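Local coordinates for hypothetical protein (Aeropyrum pernix, PDB 2P6H) that is of unknown function, belongs to the YjbQ (UPF0047) family and occurs here as an assembly of three copies, at residues L88-I92 against I93-R97; E59-V62 against E63-E67. All blocks are in the same frame, centred on the assembly; numbering follows the deposited sequence.

Contact 1: L88-I92 against I93-R97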
loop_
_atom_site.group_PDB
_atom_site.type_symbol
_atom_site.label_atom_id
_atom_site.label_comp_id
_atom_site.label_asym_id
_atom_site.label_seq_id
_atom_site.Cartn_x
_atom_site.Cartn_y
_atom_site.Cartn_z
ATOM N N LEU A 88 -11.907 7.866 0.503
ATOM C CA LEU A 88 -10.975 8.136 -0.582
ATOM C C LEU A 88 -9.529 8.174 -0.063
ATOM O O LEU A 88 -8.626 7.602 -0.678
ATOM C CB LEU A 88 -11.340 9.460 -1.264
ATOM C CG LEU A 88 -12.753 9.533 -1.865
ATOM C CD1 LEU A 88 -12.953 10.893 -2.499
ATOM C CD2 LEU A 88 -12.964 8.422 -2.901
ATOM N N GLY A 89 -9.311 8.832 1.071
ATOM C CA GLY A 89 -7.967 8.886 1.628
ATOM C C GLY A 89 -7.471 7.491 1.974
ATOM O O GLY A 89 -6.318 7.121 1.701
ATOM N N ASN A 90 -8.352 6.707 2.588
ATOM C CA ASN A 90 -8.018 5.335 2.953
ATOM C C ASN A 90 -7.587 4.522 1.745
ATOM O O ASN A 90 -6.672 3.734 1.808
ATOM C CB ASN A 90 -9.225 4.668 3.634
ATOM C CG ASN A 90 -9.031 3.169 3.805
ATOM O OD1 ASN A 90 -8.828 2.662 4.899
ATOM N ND2 ASN A 90 -9.124 2.435 2.682
ATOM N N THR A 91 -8.291 4.706 0.587
ATOM C CA THR A 91 -7.901 3.893 -0.574
ATOM C C THR A 91 -6.485 4.178 -1.095
ATOM O O THR A 91 -5.843 3.313 -1.661
ATOM C CB THR A 91 -8.911 4.010 -1.743
ATOM O OG1 THR A 91 -8.683 5.221 -2.472
ATOM C CG2 THR A 91 -10.361 3.952 -1.276
ATOM N N ILE A 92 -5.986 5.433 -1.001
ATOM C CA ILE A 92 -4.614 5.561 -1.580
ATOM C C ILE A 92 -3.552 5.656 -0.504
ATOM O O ILE A 92 -2.377 5.849 -0.786
ATOM C CB ILE A 92 -4.488 6.846 -2.361
ATOM C CG1 ILE A 92 -4.987 8.006 -1.476
ATOM C CG2 ILE A 92 -5.358 6.765 -3.631
ATOM C CD1 ILE A 92 -4.734 9.427 -1.986
ATOM N N ILE A 93 -3.955 5.547 0.788
ATOM C CA ILE A 93 -2.926 5.458 1.817
ATOM C C ILE A 93 -2.762 4.012 2.241
ATOM O O ILE A 93 -1.661 3.508 2.414
ATOM C CB ILE A 93 -3.328 6.315 3.037
ATOM C CG1 ILE A 93 -3.222 7.807 2.713
ATOM C CG2 ILE A 93 -2.393 6.024 4.224
ATOM C CD1 ILE A 93 -3.881 8.680 3.787
ATOM N N GLY A 94 -3.869 3.285 2.374
ATOM C CA GLY A 94 -3.779 1.880 2.744
ATOM C C GLY A 94 -4.165 1.619 4.193
ATOM O O GLY A 94 -4.016 2.488 5.049
ATOM N N ASP A 95 -4.651 0.417 4.478
ATOM C CA ASP A 95 -5.084 0.079 5.829
ATOM C C ASP A 95 -4.242 -0.982 6.524
ATOM O O ASP A 95 -4.602 -1.449 7.605
ATOM C CB ASP A 95 -6.547 -0.370 5.807
ATOM C CG ASP A 95 -6.844 -1.282 4.649
ATOM O OD1 ASP A 95 -5.916 -1.985 4.201
ATOM O OD2 ASP A 95 -8.002 -1.298 4.188
ATOM N N SER A 96 -3.136 -1.383 5.908
ATOM C CA SER A 96 -2.281 -2.363 6.569
ATOM C C SER A 96 -0.841 -2.234 6.077
ATOM O O SER A 96 -0.577 -1.848 4.945
ATOM C CB SER A 96 -2.816 -3.782 6.292
ATOM O OG SER A 96 -2.281 -4.255 5.055
ATOM N N ARG A 97 0.068 -2.562 6.980
ATOM C CA ARG A 97 1.503 -2.475 6.699
ATOM C C ARG A 97 2.208 -3.700 7.244
ATOM O O ARG A 97 1.959 -4.144 8.356
ATOM C CB ARG A 97 2.055 -1.206 7.372
ATOM C CG ARG A 97 3.595 -1.168 7.425
ATOM C CD ARG A 97 4.252 -1.185 6.029
ATOM N NE ARG A 97 5.270 -0.121 5.900
ATOM C CZ ARG A 97 6.549 -0.340 6.327
ATOM N NH1 ARG A 97 6.920 -1.508 6.847
ATOM N NH2 ARG A 97 7.428 0.655 6.242
#
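G89 and I93 meet one turn apart where helix 84-93 runs out. The carbonyl O of G89 takes the amide N of I93 at 3.0 Å, and the I93 side chain leans back over the same oxygen, its CG1 lying 3.3 Å from G89 O. That reach comes from a first torsion that sets CG1 beside the backbone N of I93 (chi1 -71°), with CD1 extended beyond it. N90 follows with a shared carbonyl: its O accepts G94 N at 2.9 Å and, more weakly, I93 N. T91 turns its hydroxyl back into the helix, OG1 donating to L88 O at 3.0 Å. The I92 side chain leaves this turn and packs on I92 of the second and of the third subunit. G94 then departs from helical geometry with positive phi, where a CB would press against the carbonyl O of I93, so that a glycine suits the position. Cutting I93 back to alanine would remove CG1 and CD1 and is likely to open a gap between the helix end, I65 and strand 46-51. Beyond the turn, D95 forms a salt bridge to R97 of the second subunit, I93 packs on A47 and A49, and backbone bonds tie G94 to strand 46-51 and R97 to strand 35-40.

Contact 2: E59-V62 against E63-E67. With SO4 (sulfate ion), chain D.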
loop_
_atom_site.group_PDB
_atom_site.type_symbol
_atom_site.label_atom_id
_atom_site.label_comp_id
_atom_site.label_asym_id
_atom_site.label_seq_id
_atom_site.Cartn_x
_atom_site.Cartn_y
_atom_site.Cartn_z
ATOM N N GLU A 59 1.073 17.888 10.208
ATOM C CA GLU A 59 0.063 18.876 9.839
ATOM C C GLU A 59 -0.058 18.872 8.349
ATOM O O GLU A 59 -1.143 18.933 7.787
ATOM C CB GLU A 59 0.451 20.304 10.290
ATOM C CG GLU A 59 -0.010 20.601 11.717
ATOM C CD GLU A 59 0.246 22.057 12.035
ATOM O OE1 GLU A 59 -0.621 22.878 11.743
ATOM O OE2 GLU A 59 1.302 22.363 12.571
ATOM N N ASP A 60 1.091 18.818 7.679
ATOM C CA ASP A 60 1.103 18.846 6.218
ATOM C C ASP A 60 0.361 17.643 5.623
ATOM O O ASP A 60 -0.287 17.718 4.604
ATOM C CB ASP A 60 2.547 18.818 5.704
ATOM C CG ASP A 60 3.271 20.148 5.952
ATOM O OD1 ASP A 60 2.599 21.170 6.085
ATOM O OD2 ASP A 60 4.495 20.126 5.963
ATOM N N ILE A 61 0.542 16.480 6.302
ATOM C CA ILE A 61 -0.129 15.299 5.803
ATOM C C ILE A 61 -1.643 15.468 5.812
ATOM O O ILE A 61 -2.351 15.099 4.884
ATOM C CB ILE A 61 0.303 14.153 6.695
ATOM C CG1 ILE A 61 1.772 13.822 6.366
ATOM C CG2 ILE A 61 -0.599 12.931 6.391
ATOM C CD1 ILE A 61 2.410 12.648 7.117
ATOM N N VAL A 62 -2.156 16.058 6.903
ATOM C CA VAL A 62 -3.579 16.295 6.933
ATOM C C VAL A 62 -4.019 17.264 5.848
ATOM O O VAL A 62 -5.021 17.069 5.172
ATOM C CB VAL A 62 -3.852 16.929 8.261
ATOM C CG1 VAL A 62 -5.194 17.656 8.224
ATOM C CG2 VAL A 62 -3.891 15.868 9.344
ATOM N N GLU A 63 -3.258 18.354 5.664
ATOM C CA GLU A 63 -3.620 19.302 4.622
ATOM C C GLU A 63 -3.528 18.679 3.223
ATOM O O GLU A 63 -4.339 18.959 2.348
ATOM C CB GLU A 63 -2.715 20.527 4.721
ATOM C CG GLU A 63 -2.979 21.548 3.609
ATOM C CD GLU A 63 -4.372 22.150 3.723
ATOM O OE1 GLU A 63 -4.980 22.070 4.803
ATOM O OE2 GLU A 63 -4.833 22.715 2.735
ATOM N N PHE A 64 -2.525 17.833 3.019
ATOM C CA PHE A 64 -2.337 17.148 1.739
ATOM C C PHE A 64 -3.569 16.301 1.442
ATOM O O PHE A 64 -4.122 16.302 0.359
ATOM C CB PHE A 64 -1.069 16.276 1.845
ATOM C CG PHE A 64 -0.836 15.382 0.637
ATOM C CD1 PHE A 64 -0.616 15.935 -0.619
ATOM C CD2 PHE A 64 -0.759 14.008 0.815
ATOM C CE1 PHE A 64 -0.323 15.101 -1.699
ATOM C CE2 PHE A 64 -0.466 13.179 -0.271
ATOM C CZ PHE A 64 -0.246 13.723 -1.528
ATOM N N ILE A 65 -3.986 15.554 2.489
ATOM C CA ILE A 65 -5.161 14.702 2.376
ATOM C C ILE A 65 -6.427 15.539 2.114
ATOM O O ILE A 65 -7.253 15.227 1.280
ATOM C CB ILE A 65 -5.270 13.856 3.670
ATOM C CG1 ILE A 65 -4.229 12.727 3.664
ATOM C CG2 ILE A 65 -6.662 13.203 3.761
ATOM C CD1 ILE A 65 -3.981 12.159 5.062
ATOM N N ARG A 66 -6.558 16.649 2.874
ATOM C CA ARG A 66 -7.718 17.510 2.699
ATOM C C ARG A 66 -7.837 17.991 1.254
ATOM O O ARG A 66 -8.903 17.970 0.652
ATOM C CB ARG A 66 -7.567 18.708 3.636
ATOM C CG ARG A 66 -8.880 19.465 3.828
ATOM C CD ARG A 66 -8.656 20.861 4.419
ATOM N NE ARG A 66 -7.900 20.770 5.671
ATOM C CZ ARG A 66 -8.566 20.353 6.761
ATOM N NH1 ARG A 66 -9.849 20.046 6.680
ATOM N NH2 ARG A 66 -7.922 20.245 7.927
ATOM N N GLU A 67 -6.708 18.404 0.684
ATOM C CA GLU A 67 -6.628 18.891 -0.698
ATOM C C GLU A 67 -7.081 17.837 -1.730
ATOM O O GLU A 67 -7.806 18.125 -2.672
ATOM C CB GLU A 67 -5.180 19.320 -0.973
ATOM C CG GLU A 67 -4.934 20.799 -0.648
ATOM C CD GLU A 67 -3.443 21.072 -0.580
ATOM O OE1 GLU A 67 -2.703 20.457 -1.347
ATOM O OE2 GLU A 67 -3.033 21.887 0.233
HETATM S S SO4 D . -10.618 19.338 10.340
HETATM O O1 SO4 D . -9.511 20.333 10.376
HETATM O O2 SO4 D . -10.202 18.125 11.135
HETATM O O3 SO4 D . -11.857 19.946 10.951
HETATM O O4 SO4 D . -10.916 18.963 8.937
#
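V62 and R66, one turn apart on helix 55-69, run alongside each other in the same direction, so that the valine methyl CG1 comes 3.8 Å from R66 NH2, meeting the guanidinium obliquely. The arginine starts out with CG anti to its amide N (chi1 -164°), stays extended through chi2 and bends at chi3, which together with chi4 brings the guanidinium between E63 and a sulfate ion. E63 OE1 lies in the guanidinium plane at its edge and forms a salt bridge with R66 NE, a weak bond at 3.3 Å, its carboxylate delivered there by a bend at chi2 (65°). The sulfate takes the outer edge: R66 NH1 donates almost straight to its O4 at 2.7 Å, and R66 NH2 to its O1 at 2.9 Å, with a weak second bond from NH2 to O4. L14 N also binds this anion, which probably came from the crystallisation liquor.

Round the helix the chemistry turns apolar. I61 and I65 cross obliquely, touching where I61 CG2 meets I65 CD1 at 3.7 Å, and F64 carries its CB over the carbonyl O of D60. F64 and I61 pack on L88 of the third subunit, while D60 accepts backbone N-H groups of K76 and H77 of that subunit. Beneath the side chains run regular bonds such as R66 N to V62 O at 2.8 Å. These i to i+4 bonds are those of a regular alpha helix; with I61, V62 and I65 packed on the fold and a charged side at E63 and R66, it is amphipathic.

In the fold
Together the two contacts illustrate how the same local spacing serves different places in one fold. Contact 1 is buried and closes helix 84-93 just before strand 96-102, so its bonds are mainly those of a helix end, with a glycine making the exit. Contact 2 lies farther from the centre of the chain, within uninterrupted helix 55-69; besides its regular backbone bonds it has a charged, partly exposed side that holds an anion. These successive helices touch through apolar tips, I93 CD1 reaching I65 CD1 at 3.7 Å. Both contacts also reach the third subunit: 88-97 with isoleucine packing and an arginine salt bridge, 59-67 through acidic side chains together with I61 and F64.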